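Local coordinates for protein membrane-bound protease PH1510 (Pyrococcus horikoshii, PDB 6M4B) that cleaves proteins preferentially near hydrophobic or aromatic residues, including casein and a stomatin homolog in vitro, as a dimeric membrane-bound serine protease, at residues Q64-P69 and T187-N192; R142-I146 and Y165-E169. The protein carries 1 engineered substitution. One frame throughout, in Å; residues are numbered along the deposited sequence.

Interaction 1: Q64-P69 and T187-N192; sequences QQSKIP and TKIPVN
Two loops pack here, built round Val191, Asn192 and Pro69. Residues 64-69 carry the chain from the end of helix 53-64 to strand 70-74. Residues 187-192 belong to the long connection between helix 175-182 and strand 204-207. Gln64 is still helical. Ser66, Ile68 and Pro69 are extended, with a kink at Lys67 (phi/psi -82/-8). In the other loop Ile189, Pro190 and Val191 are extended, and Asn192 takes a left-handed conformation (33/59). The closest CA atoms are those of Lys67 and Val191, 5.9 Å apart. Val191, with chi1 t, points toward the first loop. Val191 CG1 lies 3.1 Å from Lys67 O and 3.9 Å from Ser66 O, and Val191 CG2 lies 4.1 Å from Pro69 CG. Pro69 CB is 3.9 Å from Thr187 CG2. Asn192, chi1 m, brings ND2 to 3.6 Å from Lys67 CG at the exposed edge. At the helix end, Gln64 CG is 4.3 Å from Ile189 CD1. One water links the backbones, donating to Gln64 O at 2.6 Å and to Pro190 O at 2.8 Å. Within the loops, Ser66 OG donates to Ile68 O (2.6 Å), and Thr187 OG1 to Ile189 O (2.9 Å). Gln65 hydrogen-bonds to Asn58 of the second subunit, so the contact lies beside the dimer interface. This is loop packing in the N-terminal protease domain of a longer membrane protein, a ClpP/crotonase-clan domain, away from the active site. Val191 and Pro69 make van der Waals contacts with carbonyl and apolar atoms; the water gives one hydrogen to each of two carbonyls that could not bond each other.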
loop_
_atom_site.group_PDB
_atom_site.type_symbol
_atom_site.label_atom_id
_atom_site.label_comp_id
_atom_site.label_asym_id
_atom_site.label_seq_id
_atom_site.Cartn_x
_atom_site.Cartn_y
_atom_site.Cartn_z
ATOM N N GLN A 64 -4.921 -7.245 0.141
ATOM C CA GLN A 64 -4.616 -6.945 1.517
ATOM C C GLN A 64 -5.846 -6.686 2.377
ATOM O O GLN A 64 -5.799 -6.949 3.561
ATOM C CB GLN A 64 -3.652 -5.759 1.625
ATOM C CG GLN A 64 -2.212 -6.095 1.225
ATOM C CD GLN A 64 -1.303 -4.863 1.266
ATOM O OE1 GLN A 64 -1.753 -3.738 0.990
ATOM N NE2 GLN A 64 -0.027 -5.062 1.599
ATOM N N GLN A 65 -6.892 -6.087 1.803
ATOM C CA GLN A 65 -8.159 -5.809 2.504
ATOM C C GLN A 65 -9.139 -6.994 2.414
ATOM O O GLN A 65 -10.221 -6.902 2.932
ATOM C CB GLN A 65 -8.879 -4.565 1.908
ATOM C CG GLN A 65 -8.097 -3.243 1.808
ATOM C CD GLN A 65 -7.842 -2.580 3.151
ATOM O OE1 GLN A 65 -7.262 -3.174 4.055
ATOM N NE2 GLN A 65 -8.247 -1.327 3.273
ATOM N N SER A 66 -8.790 -8.038 1.678
ATOM C CA SER A 66 -9.649 -9.200 1.513
ATOM C C SER A 66 -10.080 -9.742 2.849
ATOM O O SER A 66 -9.287 -9.863 3.752
ATOM C CB SER A 66 -8.959 -10.321 0.701
ATOM O OG SER A 66 -9.840 -11.434 0.543
ATOM N N LYS A 67 -11.351 -10.067 2.980
ATOM C CA LYS A 67 -11.831 -10.669 4.226
ATOM C C LYS A 67 -11.557 -12.150 4.279
ATOM O O LYS A 67 -11.795 -12.746 5.303
ATOM C CB LYS A 67 -13.336 -10.415 4.404
ATOM C CG LYS A 67 -13.632 -8.934 4.622
ATOM C CD LYS A 67 -15.111 -8.590 4.542
ATOM C CE LYS A 67 -15.307 -7.076 4.666
ATOM N NZ LYS A 67 -16.646 -6.639 4.203
ATOM N N ILE A 68 -11.089 -12.747 3.175
ATOM C CA ILE A 68 -10.665 -14.138 3.174
ATOM C C ILE A 68 -9.253 -14.273 2.628
ATOM O O ILE A 68 -8.802 -13.433 1.854
ATOM C CB ILE A 68 -11.614 -15.026 2.349
ATOM C CG1 ILE A 68 -11.542 -14.675 0.882
ATOM C CG2 ILE A 68 -13.052 -14.884 2.875
ATOM C CD1 ILE A 68 -12.355 -15.602 0.023
ATOM N N PRO A 69 -8.553 -15.340 3.024
ATOM C CA PRO A 69 -7.230 -15.567 2.443
ATOM C C PRO A 69 -7.250 -15.704 0.905
ATOM O O PRO A 69 -8.066 -16.400 0.368
ATOM C CB PRO A 69 -6.788 -16.880 3.110
ATOM C CG PRO A 69 -7.594 -16.971 4.381
ATOM C CD PRO A 69 -8.891 -16.325 4.086
ATOM N N THR A 187 -1.643 -17.709 7.364
ATOM C CA THR A 187 -1.508 -16.724 6.333
ATOM C C THR A 187 -0.275 -15.899 6.667
ATOM O O THR A 187 0.064 -15.706 7.824
ATOM C CB THR A 187 -2.747 -15.819 6.229
ATOM O OG1 THR A 187 -3.052 -15.235 7.505
ATOM C CG2 THR A 187 -3.925 -16.627 5.746
ATOM N N LYS A 188 0.409 -15.427 5.650
ATOM C CA LYS A 188 1.632 -14.693 5.894
ATOM C C LYS A 188 1.386 -13.219 6.169
ATOM O O LYS A 188 2.245 -12.546 6.689
ATOM C CB LYS A 188 2.622 -14.846 4.715
ATOM C CG LYS A 188 3.177 -16.247 4.493
ATOM C CD LYS A 188 3.692 -17.009 5.706
ATOM C CE LYS A 188 4.800 -16.347 6.510
ATOM N NZ LYS A 188 6.088 -16.381 5.802
ATOM N N ILE A 189 0.217 -12.728 5.809
ATOM C CA ILE A 189 -0.217 -11.381 6.147
ATOM C C ILE A 189 -1.571 -11.545 6.874
ATOM O O ILE A 189 -2.228 -12.574 6.754
ATOM C CB ILE A 189 -0.364 -10.450 4.911
ATOM C CG1 ILE A 189 -1.339 -11.014 3.879
ATOM C CG2 ILE A 189 0.969 -10.216 4.251
ATOM C CD1 ILE A 189 -1.673 -10.057 2.732
ATOM N N PRO A 190 -1.969 -10.560 7.665
ATOM C CA PRO A 190 -3.244 -10.676 8.379
ATOM C C PRO A 190 -4.480 -10.696 7.462
ATOM O O PRO A 190 -4.440 -10.230 6.323
ATOM C CB PRO A 190 -3.269 -9.412 9.286
ATOM C CG PRO A 190 -1.903 -8.839 9.228
ATOM C CD PRO A 190 -1.304 -9.271 7.917
ATOM N N VAL A 191 -5.536 -11.285 7.960
ATOM C CA VAL A 191 -6.889 -11.198 7.369
ATOM C C VAL A 191 -7.642 -10.467 8.462
ATOM O O VAL A 191 -7.716 -11.013 9.584
ATOM C CB VAL A 191 -7.501 -12.595 7.114
ATOM C CG1 VAL A 191 -8.917 -12.500 6.539
ATOM C CG2 VAL A 191 -6.626 -13.371 6.164
ATOM N N ASN A 192 -8.083 -9.219 8.182
ATOM C CA ASN A 192 -8.641 -8.254 9.207
ATOM C C ASN A 192 -7.997 -8.393 10.583
ATOM O O ASN A 192 -8.665 -8.752 11.563
ATOM C CB ASN A 192 -10.171 -8.391 9.355
ATOM C CG ASN A 192 -10.926 -8.059 8.070
ATOM O OD1 ASN A 192 -10.785 -6.975 7.440
ATOM N ND2 ASN A 192 -11.781 -8.996 7.685
HETATM O O HOH W 1 -3.838 -7.850 4.960
#

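Interaction 2: R142-I146 and Y165-E169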
loop_
_atom_site.group_PDB
_atom_site.type_symbol
_atom_site.label_atom_id
_atom_site.label_comp_id
_atom_site.label_asym_id
_atom_site.label_seq_id
_atom_site.Cartn_x
_atom_site.Cartn_y
_atom_site.Cartn_z
ATOM N N ARG A 142 8.556 -12.644 4.208
ATOM C CA ARG A 142 9.261 -13.231 3.117
ATOM C C ARG A 142 10.604 -12.513 2.898
ATOM O O ARG A 142 10.848 -11.456 3.427
ATOM C CB ARG A 142 8.374 -13.176 1.853
ATOM C CG ARG A 142 7.149 -14.103 1.945
ATOM C CD ARG A 142 6.198 -13.865 0.793
ATOM N NE ARG A 142 5.028 -14.684 0.944
ATOM C CZ ARG A 142 3.753 -14.297 0.892
ATOM N NH1 ARG A 142 3.386 -13.038 0.696
ATOM N NH2 ARG A 142 2.815 -15.219 1.028
ATOM N N ASN A 143 11.466 -13.086 2.087
ATOM C CA ASN A 143 12.844 -12.574 1.951
ATOM C C ASN A 143 12.943 -11.203 1.170
ATOM O O ASN A 143 12.759 -11.144 -0.011
ATOM C CB ASN A 143 13.683 -13.675 1.288
ATOM C CG ASN A 143 15.160 -13.379 1.337
ATOM O OD1 ASN A 143 15.550 -12.226 1.219
ATOM N ND2 ASN A 143 15.984 -14.420 1.347
ATOM N N ALA A 144 13.165 -10.130 1.892
ATOM C CA ALA A 144 13.215 -8.782 1.316
ATOM C C ALA A 144 14.519 -8.486 0.538
ATOM O O ALA A 144 14.487 -7.720 -0.412
ATOM C CB ALA A 144 13.041 -7.759 2.427
ATOM N N THR A 145 15.622 -9.158 0.886
ATOM C CA THR A 145 16.851 -9.088 0.124
ATOM C C THR A 145 16.630 -9.646 -1.276
ATOM O O THR A 145 16.925 -8.972 -2.280
ATOM C CB THR A 145 17.953 -9.879 0.839
ATOM O OG1 THR A 145 18.200 -9.280 2.096
ATOM C CG2 THR A 145 19.255 -9.940 0.041
ATOM N N ILE A 146 16.051 -10.848 -1.353
ATOM C CA ILE A 146 15.725 -11.458 -2.649
ATOM C C ILE A 146 14.719 -10.625 -3.389
ATOM O O ILE A 146 14.874 -10.422 -4.595
ATOM C CB ILE A 146 15.171 -12.905 -2.520
ATOM C CG1 ILE A 146 16.301 -13.841 -2.080
ATOM C CG2 ILE A 146 14.568 -13.401 -3.837
ATOM C CD1 ILE A 146 17.412 -14.043 -3.095
ATOM N N TYR A 165 14.853 -20.018 -0.741
ATOM C CA TYR A 165 15.232 -18.682 -0.254
ATOM C C TYR A 165 14.115 -17.925 0.513
ATOM O O TYR A 165 14.319 -16.769 0.820
ATOM C CB TYR A 165 15.811 -17.815 -1.389
ATOM C CG TYR A 165 17.135 -18.258 -2.029
ATOM C CD1 TYR A 165 18.339 -18.218 -1.323
ATOM C CD2 TYR A 165 17.190 -18.648 -3.370
ATOM C CE1 TYR A 165 19.528 -18.605 -1.932
ATOM C CE2 TYR A 165 18.370 -19.047 -3.980
ATOM C CZ TYR A 165 19.537 -19.016 -3.255
ATOM O OH TYR A 165 20.726 -19.388 -3.834
ATOM N N GLY A 166 12.979 -18.558 0.863
ATOM C CA GLY A 166 11.979 -17.945 1.747
ATOM C C GLY A 166 11.128 -16.860 1.080
ATOM O O GLY A 166 10.711 -15.896 1.748
ATOM N N VAL A 167 10.899 -17.009 -0.229
ATOM C CA VAL A 167 10.041 -16.141 -1.028
ATOM C C VAL A 167 8.611 -16.676 -1.188
ATOM O O VAL A 167 7.670 -15.900 -1.262
ATOM C CB VAL A 167 10.611 -16.010 -2.447
ATOM C CG1 VAL A 167 9.746 -15.160 -3.337
ATOM C CG2 VAL A 167 11.996 -15.428 -2.347
ATOM N N ILE A 168 8.459 -17.990 -1.293
ATOM C CA ILE A 168 7.130 -18.615 -1.402
ATOM C C ILE A 168 6.987 -19.673 -0.302
ATOM O O ILE A 168 7.941 -20.004 0.383
ATOM C CB ILE A 168 6.924 -19.267 -2.777
ATOM C CG1 ILE A 168 7.876 -20.455 -2.977
ATOM C CG2 ILE A 168 7.142 -18.248 -3.891
ATOM C CD1 ILE A 168 7.606 -21.245 -4.232
ATOM N N GLU A 169 5.786 -20.203 -0.164
ATOM C CA GLU A 169 5.484 -21.142 0.893
ATOM C C GLU A 169 5.278 -22.587 0.381
ATOM O O GLU A 169 5.565 -23.500 1.108
ATOM C CB GLU A 169 4.289 -20.674 1.738
ATOM C CG GLU A 169 4.521 -19.403 2.548
ATOM C CD GLU A 169 4.495 -18.151 1.674
ATOM O OE1 GLU A 169 5.497 -17.394 1.659
ATOM O OE2 GLU A 169 3.474 -17.928 0.999
#
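Charge pairing dominates one end of this contact. Arg142 and Glu169 form a two-pronged salt bridge: NE of Arg142 donates to OE1 of Glu169 and NH2 of Arg142 to OE2 of Glu169, both at 2.8 Å and nearly straight. OE2 of Glu169 lies at the edge of the guanidinium, near its plane. Two further hydrogen bonds involve Asn143. Asn143 N donates to Gly166 O (2.9 Å), and Asn143 ND2 to Tyr165 O (2.9 Å). Asn143 is also the N-cap of helix 144-152, with OD1 accepting from Ile146 N at 3.0 Å. One amide side chain thus caps the start of one helix and holds the turn after another. That turn is a Schellman motif ending helix 159-164. Gly166 is its C-prime residue, and its positive phi suits glycine. A CA-H...O contact joins Arg142 CA to Gly166 O at 3.3 Å. Apolar packing fills the other end. Ile146 CG2 lies 3.6 Å from Val167 CG2, and Ile146 CG1 lies 4.1 Å from Tyr165 CB. Tyr165 is poorly ordered, so its packing is less certain. Strand 94-97 lies alongside: Glu169 OE2 also accepts from Ile95 N, and Arg142 NH1 donates to Ser92 O just before the strand. The contact therefore joins the start of helix 144-152 to the link from helix 159-164 into strand 170-171, the outermost of its sheet within this chain, with Ala144 packing on helix 123-139.

How the interactions relate
Interaction 2 is nested within the chain segment closed by interaction 1, and their centres are 19 Å apart. Lys188 joins them. It takes no part in the 64-69/187-192 packing, but Lys188 CG lies 3.6 Å from Arg142 NH2 and 3.6 Å from Glu169 CD. It thus packs against the salt bridge of interaction 2. The region of strand 94-97 is a second link: the backbones of His93 and Lys188 are hydrogen-bonded, as are those of Ile95 and Glu169. Of the two, interaction 2 is the nearer to the substrate site, with the Ile146 side chain about 9 Å from that of Cys106, a substrate-binding residue. The nucleophile position holds an engineered alanine, Ala83.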